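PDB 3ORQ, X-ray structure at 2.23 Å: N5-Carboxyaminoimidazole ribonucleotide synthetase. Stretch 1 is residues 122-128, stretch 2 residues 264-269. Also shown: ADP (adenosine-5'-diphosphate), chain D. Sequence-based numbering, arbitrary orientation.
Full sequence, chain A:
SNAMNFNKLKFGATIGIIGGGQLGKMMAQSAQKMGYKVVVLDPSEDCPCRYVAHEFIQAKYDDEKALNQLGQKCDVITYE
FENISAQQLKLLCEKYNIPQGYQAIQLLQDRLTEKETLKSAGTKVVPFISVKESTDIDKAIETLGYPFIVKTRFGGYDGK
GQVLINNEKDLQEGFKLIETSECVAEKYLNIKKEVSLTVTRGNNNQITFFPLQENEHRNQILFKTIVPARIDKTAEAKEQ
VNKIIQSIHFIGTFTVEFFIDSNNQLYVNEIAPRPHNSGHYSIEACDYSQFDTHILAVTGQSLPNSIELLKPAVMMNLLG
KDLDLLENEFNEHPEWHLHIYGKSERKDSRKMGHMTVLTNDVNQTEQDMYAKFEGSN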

# COMPACT_ATOMS: atom_id res chain seq x y z
N GLY A 122 -21.10 16.91 -26.50
CA GLY A 122 -22.48 16.48 -26.31
C GLY A 122 -22.80 15.85 -24.96
O GLY A 122 -23.72 15.04 -24.86
N THR A 123 -22.06 16.21 -23.92
CA THR A 123 -22.42 15.78 -22.56
C THR A 123 -23.49 16.72 -21.96
O THR A 123 -23.73 17.81 -22.47
N LYS A 124 -24.12 16.30 -20.87
CA LYS A 124 -25.10 17.16 -20.21
C LYS A 124 -24.40 18.12 -19.22
O LYS A 124 -24.08 17.74 -18.09
N VAL A 125 -24.15 19.34 -19.66
CA VAL A 125 -23.51 20.37 -18.83
C VAL A 125 -24.56 21.31 -18.21
O VAL A 125 -25.63 21.52 -18.76
N VAL A 126 -24.24 21.88 -17.05
CA VAL A 126 -25.06 22.92 -16.47
C VAL A 126 -24.94 24.16 -17.34
O VAL A 126 -23.83 24.56 -17.69
N PRO A 127 -26.09 24.77 -17.71
CA PRO A 127 -26.06 25.94 -18.59
C PRO A 127 -25.13 27.00 -18.03
O PRO A 127 -25.14 27.28 -16.81
N PHE A 128 -24.32 27.60 -18.90
CA PHE A 128 -23.19 28.39 -18.41
C PHE A 128 -22.93 29.54 -19.35
O PHE A 128 -23.26 29.45 -20.53
N ASN A 264 -33.64 13.85 -10.44
CA ASN A 264 -32.84 12.69 -10.86
C ASN A 264 -32.11 12.86 -12.20
O ASN A 264 -31.70 11.88 -12.82
N GLN A 265 -31.94 14.11 -12.62
CA GLN A 265 -31.18 14.43 -13.84
C GLN A 265 -29.65 14.55 -13.63
O GLN A 265 -29.20 15.26 -12.71
N LEU A 266 -28.90 13.89 -14.51
CA LEU A 266 -27.43 13.83 -14.44
C LEU A 266 -26.80 14.95 -15.22
O LEU A 266 -27.11 15.13 -16.40
N TYR A 267 -25.92 15.72 -14.58
CA TYR A 267 -25.05 16.65 -15.31
C TYR A 267 -23.57 16.35 -14.99
O TYR A 267 -23.22 16.05 -13.83
N VAL A 268 -22.71 16.50 -15.99
CA VAL A 268 -21.29 16.55 -15.75
C VAL A 268 -20.95 17.90 -15.13
O VAL A 268 -21.29 18.94 -15.71
N ASN A 269 -20.29 17.88 -13.97
CA ASN A 269 -19.75 19.09 -13.36
C ASN A 269 -18.35 19.47 -13.84
O ASN A 269 -18.15 20.53 -14.42

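Stretch 2 crosses stretch 1 at a steep angle, about 101° between their end-to-end directions, so the contact is a crossing in which a few residues do most of the work. Together the two sides bury 354 Å², and K124, Y267 and V268 supply the largest shares.

N264 opens stretch 2 with positive phi and lies out of reach of stretch 1. Contact begins at Q265, whose CA-to-CB bond points toward stretch 1. With chi1 t and chi2 off-rotamer at 142°, its amide NE2 comes within 3.7 Å of K124 CE, a contact with the aliphatic part of the lysine. The same NE2 gives a weak hydrogen bond to Y267 OH at 3.4 Å, tying the exposed glutamine to the tyrosine two residues on.

L266 points sideways, and its side chain, t at chi1 and p at chi2, comes no nearer to stretch 1 than 6.0 Å, from L266 CB to K124 CB. Its backbone makes the contact instead: L266 O sits 3.1 Å from K124 CG. A residue can thus meet its neighbour through the main chain while its side chain is buried elsewhere.

Y267 is the centrepiece. Its CA-to-CB bond runs sideways, and chi1 m lays the ring along stretch 1, where four consecutive residues meet it. K124, t at chi1, p at chi2 and t at chi3 and chi4, runs its methylene chain past the ring, with CE 3.6 Å from Y267 CE2. V125 O lies at the ring edge, 3.7 Å from Y267 CD2. V126, chi1 p, brings CB to 4.4 Å from Y267 CD2, and P127 CD reaches Y267 CE2 at 4.5 Å. The lysine therefore contributes here as hydrocarbon, its long chain running close beside an aromatic ring.

V268 points toward stretch 1 with chi1 t, and its CG2 packs 3.8 Å from T123 CB. T123 also points inward, chi1 p, presenting carbon to the valine while its OG1 hydrogen-bonds elsewhere in the structure. Beside this carbon-to-carbon contact, V268 N donates to K124 O at 2.8 Å, the one hydrogen bond between the stretches. K124 O also receives a CA-H...O contact from Y267 CA at 3.1 Å, so a single carbonyl meets two successive residues of the strand.

At N269 the CA-to-CB bond turns away from stretch 1. Chi1 t carries the amide to the nucleotide, where N269 ND2 donates to O2A of ADP at 3.1 Å. Successive strand residues thus divide the tasks: V268 packs against stretch 1, and N269 binds ligand.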

# COMPACT_ATOMS: atom_id res chain seq x y z
CB THR A 123 -21.22 15.78 -21.64
OG1 THR A 123 -20.89 17.13 -21.35
CG2 THR A 123 -20.02 15.11 -22.27
CB LYS A 124 -26.20 16.31 -19.54
CG LYS A 124 -27.33 17.11 -18.82
CD LYS A 124 -28.35 17.76 -19.76
CE LYS A 124 -29.34 18.62 -18.97
NZ LYS A 124 -30.20 19.54 -19.79
CB VAL A 125 -22.51 21.21 -19.68
CG1 VAL A 125 -21.99 22.41 -18.92
CG2 VAL A 125 -21.34 20.36 -20.09
CB VAL A 126 -24.64 23.24 -15.02
CG1 VAL A 126 -23.17 23.59 -14.94
CG2 VAL A 126 -25.47 24.37 -14.44
CB PRO A 127 -27.52 26.40 -18.61
CG PRO A 127 -28.31 25.11 -18.42
CD PRO A 127 -27.46 24.23 -17.52
CB PHE A 128 -21.90 27.51 -18.31
CG PHE A 128 -21.31 27.14 -19.67
CD1 PHE A 128 -21.68 25.95 -20.30
CD2 PHE A 128 -20.43 27.99 -20.32
CE1 PHE A 128 -21.17 25.62 -21.55
CE2 PHE A 128 -19.93 27.70 -21.57
CZ PHE A 128 -20.29 26.51 -22.20
CB ASN A 264 -33.68 11.42 -10.87
CG ASN A 264 -33.07 10.33 -10.02
OD1 ASN A 264 -32.79 10.53 -8.84
ND2 ASN A 264 -32.89 9.14 -10.61
CB GLN A 265 -31.70 15.72 -14.43
CG GLN A 265 -31.24 16.00 -15.82
CD GLN A 265 -32.34 16.63 -16.64
OE1 GLN A 265 -33.27 15.93 -17.07
NE2 GLN A 265 -32.26 17.95 -16.85
CB LEU A 266 -26.89 12.48 -14.97
CG LEU A 266 -25.42 12.11 -14.68
CD1 LEU A 266 -25.22 11.80 -13.20
CD2 LEU A 266 -24.87 10.95 -15.53
CB TYR A 267 -25.31 18.11 -14.95
CG TYR A 267 -26.74 18.65 -14.99
CD1 TYR A 267 -27.72 18.20 -14.08
CD2 TYR A 267 -27.10 19.67 -15.87
CE1 TYR A 267 -28.98 18.71 -14.09
CE2 TYR A 267 -28.35 20.19 -15.86
CZ TYR A 267 -29.29 19.71 -14.97
OH TYR A 267 -30.57 20.22 -14.98
CB VAL A 268 -20.53 16.40 -17.07
CG1 VAL A 268 -19.06 16.19 -16.83
CG2 VAL A 268 -21.09 15.25 -17.86
CB ASN A 269 -19.74 18.97 -11.83
CG ASN A 269 -19.03 20.18 -11.13
OD1 ASN A 269 -19.05 21.31 -11.64
ND2 ASN A 269 -18.38 19.92 -9.99
PB ADP D . -14.09 22.99 -6.90
O1B ADP D . -13.49 22.83 -8.27
O2B ADP D . -14.33 21.76 -6.07
O3B ADP D . -13.42 24.10 -6.13
PA ADP D . -16.76 22.84 -7.87
O1A ADP D . -17.11 23.63 -9.11
O2A ADP D . -16.44 21.37 -8.02
O3A ADP D . -15.57 23.61 -7.10
O5' ADP D . -17.93 22.97 -6.78
C5' ADP D . -17.74 22.55 -5.44
C4' ADP D . -19.09 22.22 -4.84
O4' ADP D . -19.98 23.37 -4.88
C3' ADP D . -19.82 21.09 -5.58
O3' ADP D . -19.48 19.78 -5.13
C2' ADP D . -21.28 21.41 -5.30
O2' ADP D . -21.71 20.77 -4.11
C1' ADP D . -21.32 22.93 -5.13
N9 ADP D . -21.73 23.42 -6.47
C8 ADP D . -20.89 23.83 -7.44
N7 ADP D . -21.56 24.18 -8.56
C5 ADP D . -22.88 24.02 -8.27
C6 ADP D . -24.15 24.23 -9.02
N6 ADP D . -24.10 24.69 -10.30
N1 ADP D . -25.30 23.93 -8.38
C2 ADP D . -25.33 23.46 -7.11
N3 ADP D . -24.21 23.24 -6.37
C4 ADP D . -22.99 23.50 -6.90